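PDB 2DYO: autophagy protein 5 from Saccharomyces cerevisiae, which takes part in cytoplasm-to-vacuole transport and in forming autophagic vesicles, and is required for nucleophagy and mitophagy. Local coordinates for residues K73-E78 with L123-S128; F77-T82 with T117-H122. All coordinates share one frame; numbering follows the deposited sequence.

From the N terminus the chain lays down strands 15-22 and 37-43 and helix 52-59 before strand 74-79, turns tightly after H79 into strand 82-84, passes helix 90-98 and returns as strand 118-126, antiparallel to strand 74-79. Contact 2 (77-82 with 117-122) closes the inner loop, with 34 residues between its segments; contact 1 (73-78 with 123-128) closes a wider one around it, with 44 between. The two are therefore nested, share F77 and E78, and have centres about 13 Å apart. Together they join the third and fifth strands of a mixed sheet with strand order 2-1-5-3-4, contact 1 at the beginning of strand 74-79 and contact 2 at the turn that ends it.

Contact 1 of 2, residues K73-E78 with L123-S128; sequences KYFWFE and LVMGDS
The amide of Y74 donates to G126 O over 2.7 Å with an N-H...O angle of 171°, the shortest hydrogen bond of an antiparallel ladder between strands 74-78 and 123-126. The ladder belongs to the ubiquitin-like sheet of the UblA domain. G126 N returns a bond to Y74 O, and W76 and V124 form the next hydrogen-bonded pair, V124 N reaching W76 O at 2.9 Å. F75-M125 and F77-L123 are the non-hydrogen-bonded pairs, their side chains on the other face from W76 and V124.

W76 holds CG between its backbone N and carbonyl carbon (chi1 68°), and its six-membered ring reaches across to the partner strand: CH2 lies 3.9 Å from G126 CA, where there is no side chain to obstruct it. The indole NE1 donates to E78 OE2 at 2.9 Å, meeting it on the anti side of the carboxylate. An alanine at W76 would probably open a gap over G126 and leave the E78 carboxylate without this donor.

On the opposite face, F75 and M125 lie side by side, with M125 CB 3.5 Å from F75 CD2 at the ring edge; F26 meets the same ring with planes at about 45°. Just beyond the paired strands, K73 NZ forms a salt bridge with D127 OD2 at 3.2 Å, approaching from above the carboxylate plane.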
loop_
_atom_site.group_PDB
_atom_site.type_symbol
_atom_site.label_atom_id
_atom_site.label_comp_id
_atom_site.label_asym_id
_atom_site.label_seq_id
_atom_site.Cartn_x
_atom_site.Cartn_y
_atom_site.Cartn_z
ATOM N N LYS A 73 21.028 -0.278 -16.817
ATOM C CA LYS A 73 20.805 -0.851 -15.491
ATOM C C LYS A 73 19.326 -0.730 -15.122
ATOM O O LYS A 73 18.593 0.061 -15.713
ATOM C CB LYS A 73 21.628 -0.097 -14.442
ATOM C CG LYS A 73 23.133 -0.097 -14.660
ATOM C CD LYS A 73 23.815 -1.234 -13.915
ATOM C CE LYS A 73 25.328 -1.099 -13.996
ATOM N NZ LYS A 73 26.035 -2.141 -13.197
ATOM N N TYR A 74 18.895 -1.519 -14.145
ATOM C CA TYR A 74 17.514 -1.461 -13.680
ATOM C C TYR A 74 17.505 -0.862 -12.276
ATOM O O TYR A 74 18.489 -0.968 -11.544
ATOM C CB TYR A 74 16.887 -2.857 -13.654
ATOM C CG TYR A 74 16.548 -3.410 -15.021
ATOM C CD1 TYR A 74 17.454 -4.206 -15.722
ATOM C CD2 TYR A 74 15.317 -3.134 -15.615
ATOM C CE1 TYR A 74 17.136 -4.719 -16.983
ATOM C CE2 TYR A 74 14.991 -3.636 -16.869
ATOM C CZ TYR A 74 15.901 -4.428 -17.548
ATOM O OH TYR A 74 15.569 -4.929 -18.787
ATOM N N PHE A 75 16.395 -0.233 -11.906
ATOM C CA PHE A 75 16.268 0.386 -10.588
ATOM C C PHE A 75 15.100 -0.214 -9.814
ATOM O O PHE A 75 14.030 -0.446 -10.376
ATOM C CB PHE A 75 16.039 1.891 -10.736
ATOM C CG PHE A 75 17.085 2.593 -11.554
ATOM C CD1 PHE A 75 16.735 3.665 -12.369
ATOM C CD2 PHE A 75 18.418 2.197 -11.505
ATOM C CE1 PHE A 75 17.693 4.333 -13.125
ATOM C CE2 PHE A 75 19.386 2.859 -12.258
ATOM C CZ PHE A 75 19.022 3.929 -13.068
ATOM N N TRP A 76 15.311 -0.460 -8.524
ATOM C CA TRP A 76 14.264 -1.013 -7.670
ATOM C C TRP A 76 14.541 -0.689 -6.205
ATOM O O TRP A 76 15.654 -0.285 -5.846
ATOM C CB TRP A 76 14.138 -2.531 -7.880
ATOM C CG TRP A 76 15.305 -3.357 -7.416
ATOM C CD1 TRP A 76 15.516 -3.849 -6.161
ATOM C CD2 TRP A 76 16.410 -3.807 -8.212
ATOM N NE1 TRP A 76 16.680 -4.581 -6.126
ATOM C CE2 TRP A 76 17.249 -4.570 -7.371
ATOM C CE3 TRP A 76 16.773 -3.637 -9.556
ATOM C CZ2 TRP A 76 18.431 -5.165 -7.828
ATOM C CZ3 TRP A 76 17.951 -4.229 -10.012
ATOM C CH2 TRP A 76 18.764 -4.983 -9.147
ATOM N N PHE A 77 13.524 -0.845 -5.364
ATOM C CA PHE A 77 13.669 -0.559 -3.944
ATOM C C PHE A 77 14.026 -1.785 -3.134
ATOM O O PHE A 77 13.687 -2.914 -3.495
ATOM C CB PHE A 77 12.383 0.029 -3.367
ATOM C CG PHE A 77 11.990 1.346 -3.961
ATOM C CD1 PHE A 77 10.897 1.434 -4.819
ATOM C CD2 PHE A 77 12.685 2.506 -3.637
ATOM C CE1 PHE A 77 10.499 2.658 -5.342
ATOM C CE2 PHE A 77 12.292 3.741 -4.157
ATOM C CZ PHE A 77 11.196 3.812 -5.009
ATOM N N GLU A 78 14.709 -1.549 -2.023
ATOM C CA GLU A 78 15.097 -2.619 -1.129
ATOM C C GLU A 78 14.921 -2.208 0.322
ATOM O O GLU A 78 14.914 -1.022 0.654
ATOM C CB GLU A 78 16.547 -3.038 -1.393
ATOM C CG GLU A 78 16.665 -4.166 -2.402
ATOM C CD GLU A 78 18.097 -4.585 -2.660
ATOM O OE1 GLU A 78 18.931 -4.477 -1.735
ATOM O OE2 GLU A 78 18.384 -5.039 -3.787
ATOM N N LEU A 123 17.187 2.842 -2.501
ATOM C CA LEU A 123 17.061 2.818 -3.957
ATOM C C LEU A 123 18.330 2.150 -4.483
ATOM O O LEU A 123 19.435 2.628 -4.226
ATOM C CB LEU A 123 16.975 4.245 -4.505
ATOM C CG LEU A 123 16.193 4.559 -5.790
ATOM C CD1 LEU A 123 16.895 5.691 -6.503
ATOM C CD2 LEU A 123 16.092 3.347 -6.704
ATOM N N VAL A 124 18.166 1.061 -5.227
ATOM C CA VAL A 124 19.298 0.311 -5.764
ATOM C C VAL A 124 19.237 0.123 -7.284
ATOM O O VAL A 124 18.183 0.291 -7.899
ATOM C CB VAL A 124 19.367 -1.086 -5.102
ATOM C CG1 VAL A 124 20.538 -1.877 -5.647
ATOM C CG2 VAL A 124 19.485 -0.936 -3.598
ATOM N N MET A 125 20.377 -0.214 -7.885
ATOM C CA MET A 125 20.446 -0.455 -9.323
ATOM C C MET A 125 21.193 -1.757 -9.590
ATOM O O MET A 125 21.874 -2.279 -8.707
ATOM C CB MET A 125 21.158 0.692 -10.042
ATOM C CG MET A 125 22.633 0.824 -9.714
ATOM S SD MET A 125 23.450 1.909 -10.894
ATOM C CE MET A 125 23.033 3.501 -10.238
ATOM N N GLY A 126 21.063 -2.276 -10.806
ATOM C CA GLY A 126 21.731 -3.517 -11.155
ATOM C C GLY A 126 21.406 -3.985 -12.561
ATOM O O GLY A 126 20.589 -3.372 -13.252
ATOM N N ASP A 127 22.046 -5.071 -12.986
ATOM C CA ASP A 127 21.826 -5.622 -14.318
ATOM C C ASP A 127 20.883 -6.817 -14.276
ATOM O O ASP A 127 20.033 -6.980 -15.152
ATOM C CB ASP A 127 23.158 -6.044 -14.947
ATOM C CG ASP A 127 24.041 -4.859 -15.289
ATOM O OD1 ASP A 127 23.605 -4.005 -16.091
ATOM O OD2 ASP A 127 25.169 -4.782 -14.759
ATOM N N SER A 128 21.042 -7.655 -13.259
ATOM C CA SER A 128 20.194 -8.828 -13.109
ATOM C C SER A 128 18.982 -8.480 -12.252
ATOM O O SER A 128 19.035 -8.531 -11.022
ATOM C CB SER A 128 20.982 -9.977 -12.470
ATOM O OG SER A 128 21.507 -9.609 -11.207
#

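Contact 2 of 2, residues F77-T82 with T117-H122; sequences FEHNKT and TFLRIH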
loop_
_atom_site.group_PDB
_atom_site.type_symbol
_atom_site.label_atom_id
_atom_site.label_comp_id
_atom_site.label_asym_id
_atom_site.label_seq_id
_atom_site.Cartn_x
_atom_site.Cartn_y
_atom_site.Cartn_z
ATOM N N PHE A 77 13.524 -0.845 -5.364
ATOM C CA PHE A 77 13.669 -0.559 -3.944
ATOM C C PHE A 77 14.026 -1.785 -3.134
ATOM O O PHE A 77 13.687 -2.914 -3.495
ATOM C CB PHE A 77 12.383 0.029 -3.367
ATOM C CG PHE A 77 11.990 1.346 -3.961
ATOM C CD1 PHE A 77 10.897 1.434 -4.819
ATOM C CD2 PHE A 77 12.685 2.506 -3.637
ATOM C CE1 PHE A 77 10.499 2.658 -5.342
ATOM C CE2 PHE A 77 12.292 3.741 -4.157
ATOM C CZ PHE A 77 11.196 3.812 -5.009
ATOM N N GLU A 78 14.709 -1.549 -2.023
ATOM C CA GLU A 78 15.097 -2.619 -1.129
ATOM C C GLU A 78 14.921 -2.208 0.322
ATOM O O GLU A 78 14.914 -1.022 0.654
ATOM C CB GLU A 78 16.547 -3.038 -1.393
ATOM C CG GLU A 78 16.665 -4.166 -2.402
ATOM C CD GLU A 78 18.097 -4.585 -2.660
ATOM O OE1 GLU A 78 18.931 -4.477 -1.735
ATOM O OE2 GLU A 78 18.384 -5.039 -3.787
ATOM N N HIS A 79 14.745 -3.206 1.175
ATOM C CA HIS A 79 14.589 -2.998 2.603
ATOM C C HIS A 79 15.468 -4.058 3.250
ATOM O O HIS A 79 15.239 -5.257 3.082
ATOM C CB HIS A 79 13.126 -3.172 3.019
ATOM C CG HIS A 79 12.906 -3.097 4.498
ATOM N ND1 HIS A 79 12.976 -4.203 5.317
ATOM C CD2 HIS A 79 12.643 -2.045 5.309
ATOM C CE1 HIS A 79 12.765 -3.836 6.568
ATOM N NE2 HIS A 79 12.561 -2.531 6.591
ATOM N N ASN A 80 16.488 -3.607 3.966
ATOM C CA ASN A 80 17.427 -4.513 4.610
ATOM C C ASN A 80 17.966 -5.530 3.603
ATOM O O ASN A 80 17.942 -6.734 3.844
ATOM C CB ASN A 80 16.764 -5.231 5.793
ATOM C CG ASN A 80 16.471 -4.293 6.960
ATOM O OD1 ASN A 80 17.142 -3.271 7.134
ATOM N ND2 ASN A 80 15.482 -4.646 7.775
ATOM N N LYS A 81 18.440 -5.028 2.465
ATOM C CA LYS A 81 19.015 -5.869 1.419
ATOM C C LYS A 81 18.030 -6.815 0.726
ATOM O O LYS A 81 18.434 -7.639 -0.095
ATOM C CB LYS A 81 20.186 -6.670 1.997
ATOM C CG LYS A 81 21.349 -5.807 2.485
ATOM C CD LYS A 81 22.300 -5.452 1.346
ATOM C CE LYS A 81 23.349 -4.430 1.770
ATOM N NZ LYS A 81 22.771 -3.063 1.928
ATOM N N THR A 82 16.746 -6.696 1.051
ATOM C CA THR A 82 15.720 -7.538 0.439
ATOM C C THR A 82 14.828 -6.732 -0.507
ATOM O O THR A 82 14.215 -5.741 -0.105
ATOM C CB THR A 82 14.821 -8.197 1.502
ATOM O OG1 THR A 82 15.580 -9.157 2.242
ATOM C CG2 THR A 82 13.637 -8.894 0.844
ATOM N N THR A 117 8.586 4.587 14.756
ATOM C CA THR A 117 7.936 3.752 13.760
ATOM C C THR A 117 8.266 4.357 12.402
ATOM O O THR A 117 7.819 5.455 12.084
ATOM C CB THR A 117 6.407 3.732 13.934
ATOM O OG1 THR A 117 6.077 3.206 15.225
ATOM C CG2 THR A 117 5.766 2.856 12.864
ATOM N N PHE A 118 9.070 3.662 11.611
ATOM C CA PHE A 118 9.412 4.178 10.293
ATOM C C PHE A 118 9.763 3.065 9.332
ATOM O O PHE A 118 10.023 1.934 9.740
ATOM C CB PHE A 118 10.572 5.181 10.381
ATOM C CG PHE A 118 11.901 4.560 10.709
ATOM C CD1 PHE A 118 12.077 3.813 11.868
ATOM C CD2 PHE A 118 12.991 4.750 9.865
ATOM C CE1 PHE A 118 13.322 3.265 12.180
ATOM C CE2 PHE A 118 14.235 4.208 10.167
ATOM C CZ PHE A 118 14.401 3.464 11.328
ATOM N N LEU A 119 9.758 3.399 8.048
ATOM C CA LEU A 119 10.071 2.444 7.002
ATOM C C LEU A 119 11.365 2.862 6.321
ATOM O O LEU A 119 11.469 3.963 5.780
ATOM C CB LEU A 119 8.925 2.398 5.984
ATOM C CG LEU A 119 9.030 1.402 4.830
ATOM C CD1 LEU A 119 9.151 -0.017 5.372
ATOM C CD2 LEU A 119 7.794 1.539 3.944
ATOM N N ARG A 120 12.349 1.975 6.355
ATOM C CA ARG A 120 13.643 2.239 5.750
ATOM C C ARG A 120 13.679 1.676 4.334
ATOM O O ARG A 120 13.542 0.470 4.134
ATOM C CB ARG A 120 14.738 1.604 6.605
ATOM C CG ARG A 120 16.082 2.281 6.489
ATOM C CD ARG A 120 16.904 2.048 7.747
ATOM N NE ARG A 120 17.988 3.018 7.863
ATOM C CZ ARG A 120 18.655 3.262 8.985
ATOM N NH1 ARG A 120 18.350 2.604 10.098
ATOM N NH2 ARG A 120 19.621 4.172 8.999
ATOM N N ILE A 121 13.862 2.557 3.356
ATOM C CA ILE A 121 13.897 2.158 1.953
ATOM C C ILE A 121 15.190 2.598 1.272
ATOM O O ILE A 121 15.646 3.726 1.454
ATOM C CB ILE A 121 12.708 2.765 1.185
ATOM C CG1 ILE A 121 11.396 2.183 1.715
ATOM C CG2 ILE A 121 12.869 2.521 -0.314
ATOM C CD1 ILE A 121 11.248 0.692 1.507
ATOM N N HIS A 122 15.761 1.703 0.475
ATOM C CA HIS A 122 17.002 1.982 -0.235
ATOM C C HIS A 122 16.785 1.828 -1.739
ATOM O O HIS A 122 16.260 0.812 -2.195
ATOM C CB HIS A 122 18.095 1.010 0.226
ATOM C CG HIS A 122 18.154 0.829 1.713
ATOM N ND1 HIS A 122 19.133 1.398 2.499
ATOM C CD2 HIS A 122 17.330 0.167 2.561
ATOM C CE1 HIS A 122 18.911 1.096 3.767
ATOM N NE2 HIS A 122 17.822 0.350 3.832
HETATM O O HOH W 1 12.214 -0.197 8.400
#
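E78 and H122 form an antiparallel hydrogen-bonded pair, E78 N to H122 O at 2.8 Å and H122 N to E78 O at 2.9 Å, while the short strand axes make an angle of 134° between their N-to-C directions.

The H122 ring turns an edge to the same carbonyl: CD2 lies 3.3 Å from E78 O, in the plane of the imidazole, so the oxygen receives the amide N-H and is also met by a ring carbon. That edge also faces the CA of H79. F77 meets I121 through one branch, CG2 of I121 coming 3.3 Å from F77 CD2, a close contact in which the two side chains cross at a slant. With CG1 beside its backbone N (chi1 -65°), I121 has CG2 as the branch that meets the F77 ring. L48 and I84 touch both residues, extending this apolar patch to a loop and to strand 82-84.

Beyond E78, the chain makes a type I' turn from H79 to T82, closed by H79 N to T82 O and T82 N to H79 O. This is the tight hairpin joining strands 74-79 and 82-84 in the ubiquitin-like sheet, and the 77-79 strand has strand 118-122 on its other side.

H79 has CG anti to its backbone N (chi1 175°), and the ring extends along the partner strand. H79 CD2 lies 2.9 Å from R120 O, which sits at the ring edge near its plane, while L97 of helix 90-98 touches the side chain. Past the paired residues a water takes over the bridging: it lies in the plane of the H79 ring, 3.0 Å from NE2, accepts from R120 N, and donates a weak bond to F118 O at 3.3 Å.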